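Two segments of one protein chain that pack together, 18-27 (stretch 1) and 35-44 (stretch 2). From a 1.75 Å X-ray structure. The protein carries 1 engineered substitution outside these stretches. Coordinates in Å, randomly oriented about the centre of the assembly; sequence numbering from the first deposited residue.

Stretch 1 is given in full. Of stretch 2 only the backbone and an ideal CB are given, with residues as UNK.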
# COMPACT_ATOMS: atom_id res chain seq x y z
N SER A 18 10.86 3.65 0.80
CA SER A 18 10.55 5.07 0.68
C SER A 18 9.13 5.22 0.12
O SER A 18 8.48 4.22 -0.20
CB SER A 18 11.52 5.75 -0.28
OG SER A 18 11.38 5.22 -1.59
N VAL A 19 8.65 6.46 0.01
CA VAL A 19 7.32 6.69 -0.55
C VAL A 19 7.34 6.20 -2.01
O VAL A 19 6.39 5.57 -2.47
CB VAL A 19 6.95 8.20 -0.51
CG1 VAL A 19 5.70 8.46 -1.36
CG2 VAL A 19 6.68 8.62 0.94
N ASP A 20 8.42 6.49 -2.73
CA ASP A 20 8.52 6.05 -4.13
C ASP A 20 8.53 4.52 -4.23
O ASP A 20 7.92 3.96 -5.15
CB ASP A 20 9.79 6.60 -4.80
CG ASP A 20 9.69 8.09 -5.08
OD1 ASP A 20 8.57 8.65 -5.02
OD2 ASP A 20 10.74 8.70 -5.38
N ASP A 21 9.20 3.85 -3.29
CA ASP A 21 9.25 2.39 -3.28
C ASP A 21 7.83 1.82 -3.10
O ASP A 21 7.44 0.87 -3.78
CB ASP A 21 10.13 1.86 -2.14
CG ASP A 21 11.61 2.14 -2.35
OD1 ASP A 21 12.05 2.22 -3.52
OD2 ASP A 21 12.34 2.25 -1.34
N VAL A 22 7.07 2.39 -2.17
CA VAL A 22 5.71 1.94 -1.93
C VAL A 22 4.83 2.16 -3.17
O VAL A 22 4.01 1.31 -3.51
CB VAL A 22 5.08 2.68 -0.72
CG1 VAL A 22 3.57 2.40 -0.64
CG2 VAL A 22 5.76 2.23 0.58
N SER A 23 5.02 3.28 -3.87
CA SER A 23 4.22 3.56 -5.06
C SER A 23 4.47 2.52 -6.16
O SER A 23 3.56 2.16 -6.91
CB SER A 23 4.50 4.97 -5.59
OG SER A 23 5.76 5.05 -6.23
N ASN A 24 5.70 2.03 -6.25
CA ASN A 24 6.02 1.01 -7.25
C ASN A 24 5.41 -0.34 -6.86
O ASN A 24 4.98 -1.11 -7.72
CB ASN A 24 7.54 0.90 -7.41
CG ASN A 24 8.11 2.02 -8.28
OD1 ASN A 24 7.74 2.16 -9.44
ND2 ASN A 24 9.01 2.82 -7.71
N PHE A 25 5.38 -0.61 -5.56
CA PHE A 25 4.79 -1.84 -5.02
C PHE A 25 3.29 -1.87 -5.36
O PHE A 25 2.77 -2.88 -5.83
CB PHE A 25 5.00 -1.87 -3.50
CG PHE A 25 4.21 -2.94 -2.78
CD1 PHE A 25 4.55 -4.28 -2.90
CD2 PHE A 25 3.14 -2.59 -1.95
CE1 PHE A 25 3.84 -5.26 -2.21
CE2 PHE A 25 2.43 -3.56 -1.25
CZ PHE A 25 2.78 -4.90 -1.38
N ILE A 26 2.61 -0.74 -5.14
CA ILE A 26 1.18 -0.64 -5.43
C ILE A 26 0.92 -0.76 -6.94
O ILE A 26 -0.02 -1.43 -7.38
CB ILE A 26 0.60 0.70 -4.88
CG1 ILE A 26 0.72 0.73 -3.35
CG2 ILE A 26 -0.86 0.88 -5.30
CD1 ILE A 26 -0.01 -0.42 -2.63
N ARG A 27 1.77 -0.11 -7.75
CA ARG A 27 1.63 -0.14 -9.20
C ARG A 27 1.63 -1.56 -9.77
O ARG A 27 0.92 -1.85 -10.74
CB ARG A 27 2.77 0.65 -9.86
CG ARG A 27 2.81 0.55 -11.39
CD ARG A 27 1.65 1.29 -12.03
NE ARG A 27 1.69 1.20 -13.50
CZ ARG A 27 1.38 0.11 -14.20
NH1 ARG A 27 1.01 -1.00 -13.58
NH2 ARG A 27 1.45 0.14 -15.52
N UNK A 35 -4.64 3.53 -7.72
CA UNK A 35 -4.40 4.16 -6.43
C UNK A 35 -2.97 4.64 -6.19
O UNK A 35 -2.65 5.15 -5.11
CB UNK A 35 -4.78 3.18 -5.32
N UNK A 36 -2.11 4.50 -7.20
CA UNK A 36 -0.72 4.93 -7.06
C UNK A 36 -0.59 6.40 -6.65
O UNK A 36 0.17 6.72 -5.73
CB UNK A 36 0.03 4.70 -8.38
N UNK A 37 -1.32 7.29 -7.31
CA UNK A 37 -1.22 8.71 -6.96
C UNK A 37 -1.69 9.02 -5.54
O UNK A 37 -1.17 9.93 -4.90
CB UNK A 37 -2.03 9.54 -7.95
N UNK A 38 -2.67 8.27 -5.05
CA UNK A 38 -3.18 8.48 -3.70
C UNK A 38 -2.11 8.14 -2.66
O UNK A 38 -1.95 8.86 -1.67
CB UNK A 38 -4.44 7.64 -3.47
N UNK A 39 -1.38 7.05 -2.88
CA UNK A 39 -0.32 6.67 -1.95
C UNK A 39 0.78 7.72 -1.93
O UNK A 39 1.32 8.06 -0.86
CB UNK A 39 0.26 5.30 -2.32
N UNK A 40 1.12 8.26 -3.10
CA UNK A 40 2.16 9.28 -3.17
C UNK A 40 1.68 10.56 -2.48
O UNK A 40 2.42 11.15 -1.69
CB UNK A 40 2.54 9.56 -4.62
N UNK A 41 0.45 10.96 -2.76
CA UNK A 41 -0.12 12.17 -2.17
C UNK A 41 -0.21 12.10 -0.64
O UNK A 41 -0.02 13.11 0.04
CB UNK A 41 -1.51 12.42 -2.75
N UNK A 42 -0.51 10.92 -0.10
CA UNK A 42 -0.61 10.76 1.34
C UNK A 42 0.74 10.43 1.99
O UNK A 42 0.80 10.19 3.20
CB UNK A 42 -1.63 9.66 1.67
N UNK A 43 1.79 10.44 1.18
CA UNK A 43 3.16 10.17 1.62
C UNK A 43 3.29 8.88 2.44
O UNK A 43 3.85 8.87 3.54
CB UNK A 43 3.67 11.35 2.45
N UNK A 44 2.77 7.80 1.88
CA UNK A 44 2.83 6.50 2.53
C UNK A 44 4.18 5.83 2.24
O UNK A 44 4.43 5.41 1.10
CB UNK A 44 1.67 5.61 2.06

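The helix of stretch 1, 19-27, and the helix 36-41 run nearly antiparallel, with 162° between their N-to-C directions and a closest axial approach of 9.0 Å. The side chains of stretch 2 that reach stretch 1 meet a mostly apolar strip: Val19, Val22, Ser23 and Ile26.

At position 35 CA-to-CB points sideways, and the ideal CB lies 4.5 Å from Ile26 CG2. A residue whose bulk turns outward would fit, polar or aromatic. It is Tyr35, chi1 m, whose ring leads away; its OH is hydrogen-bonded elsewhere in the structure.

Position 36 also points sideways. Its ideal CB is 4.6 Å from Ser23 O and 5.0 Å from Ile26 CG2, and the CA of position 36 lies 5.5 Å from Ser23 CA. The surroundings suit a short or medium apolar side chain; valine, isoleucine, leucine or alanine are all plausible. Val36, chi1 t, places CG2 3.7 Å from Arg27 CA and 4.2 Å from Ile26 CG2, while its CG1 lies 4.1 Å from Ser23 CB.

Positions 37 and 38 have no atom of stretch 1 within 5.5 Å of their ideal CB atoms, so this contact leaves their choice open, and polar residues are reasonable. They are Asp37 and Asp38, neither in contact with stretch 1.

Position 39 points toward stretch 1. Its ideal CB is 4.7 Å from both Ile26 CG1 and Val22 CG1, so a large apolar residue such as leucine, methionine or phenylalanine is favoured. Phe39, chi1 m, lays a ring face against Ile26: Ile26 CG1 stands 3.8 Å from the centroid of the Phe39 ring, 4° off its normal, a CH-pi contact, and Ile26 CD1 is 3.8 Å from Phe39 CZ. Val22 CG1 approaches Phe39 CD2 obliquely at 3.9 Å.

At position 40 the bond points sideways, with the ideal CB 4.7 Å from Val19 CG1 and 5.1 Å from Ser23 CB. A flexible aliphatic chain could bend inward; leucine, isoleucine or methionine would serve. Ile40 does this, bringing CG1 to 3.7 Å from Ser23 CB.

Positions 41 and 42 offer their CB atoms nothing within 5.5 Å, and polar chains suit them. Gln41 points away, and the side-chain end of Gln42 leads away.

Position 43 has phi/psi 51/52. Positive phi favours glycine or asparagine without excluding others. Glu43 closes a Schellman motif, its N bonding Ile40 O; its CB points away, yet lies 4.3 Å from Val19 CG2.

Position 44 has left the helix (phi/psi -84/108), and its ideal CB is 4.6 Å from Val22 CG1, favouring an aliphatic residue. Ile44 sets CG2 4.2 Å from Val22 CG1. Its backbone also takes part: Ile44 O receives a CA-H...O contact from Val19 CA at 3.6 Å (164° at H), and water 1 donates to Val19 O (2.9 Å) and Ile44 O (3.0 Å). No direct hydrogen bond joins the stretches, so this water supplies a polar link beside the apolar packing.

Stretch 2, residues 35-44: YVDDFIQQEI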
# COMPACT_ATOMS: atom_id res chain seq x y z
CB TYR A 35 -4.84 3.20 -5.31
CG TYR A 35 -6.31 2.84 -5.38
CD1 TYR A 35 -7.29 3.75 -5.00
CD2 TYR A 35 -6.72 1.59 -5.85
CE1 TYR A 35 -8.65 3.43 -5.08
CE2 TYR A 35 -8.08 1.26 -5.94
CZ TYR A 35 -9.04 2.19 -5.56
OH TYR A 35 -10.37 1.87 -5.64
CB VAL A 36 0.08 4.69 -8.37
CG1 VAL A 36 1.45 5.35 -8.29
CG2 VAL A 36 0.24 3.20 -8.62
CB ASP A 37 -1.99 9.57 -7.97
CG ASP A 37 -1.36 9.57 -9.34
OD1 ASP A 37 -0.15 9.28 -9.44
OD2 ASP A 37 -2.07 9.88 -10.33
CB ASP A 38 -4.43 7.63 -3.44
CG ASP A 38 -5.58 8.01 -4.35
OD1 ASP A 38 -5.85 9.22 -4.48
OD2 ASP A 38 -6.22 7.10 -4.92
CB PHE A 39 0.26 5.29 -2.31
CG PHE A 39 -0.53 4.14 -1.74
CD1 PHE A 39 -1.71 3.71 -2.35
CD2 PHE A 39 -0.13 3.52 -0.56
CE1 PHE A 39 -2.48 2.70 -1.79
CE2 PHE A 39 -0.89 2.51 0.01
CZ PHE A 39 -2.07 2.09 -0.60
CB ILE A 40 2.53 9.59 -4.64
CG1 ILE A 40 3.19 8.37 -5.28
CG2 ILE A 40 3.49 10.79 -4.71
CD1 ILE A 40 3.42 8.49 -6.78
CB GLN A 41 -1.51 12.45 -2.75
CG GLN A 41 -2.19 13.68 -2.17
CD GLN A 41 -3.57 13.92 -2.76
OE1 GLN A 41 -4.46 13.08 -2.65
NE2 GLN A 41 -3.76 15.08 -3.38
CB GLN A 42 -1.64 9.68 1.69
CG GLN A 42 -3.07 10.05 1.32
CD GLN A 42 -3.53 11.34 1.98
OE1 GLN A 42 -3.43 11.51 3.19
NE2 GLN A 42 -4.04 12.26 1.17
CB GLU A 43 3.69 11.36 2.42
CG GLU A 43 3.54 12.67 1.67
CD GLU A 43 4.07 13.87 2.43
OE1 GLU A 43 3.77 14.00 3.63
OE2 GLU A 43 4.79 14.69 1.81
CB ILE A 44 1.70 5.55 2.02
CG1 ILE A 44 0.32 6.21 2.18
CG2 ILE A 44 1.78 4.21 2.74
CD1 ILE A 44 -0.14 6.40 3.61
O HOH W 1 3.56 5.70 -1.71
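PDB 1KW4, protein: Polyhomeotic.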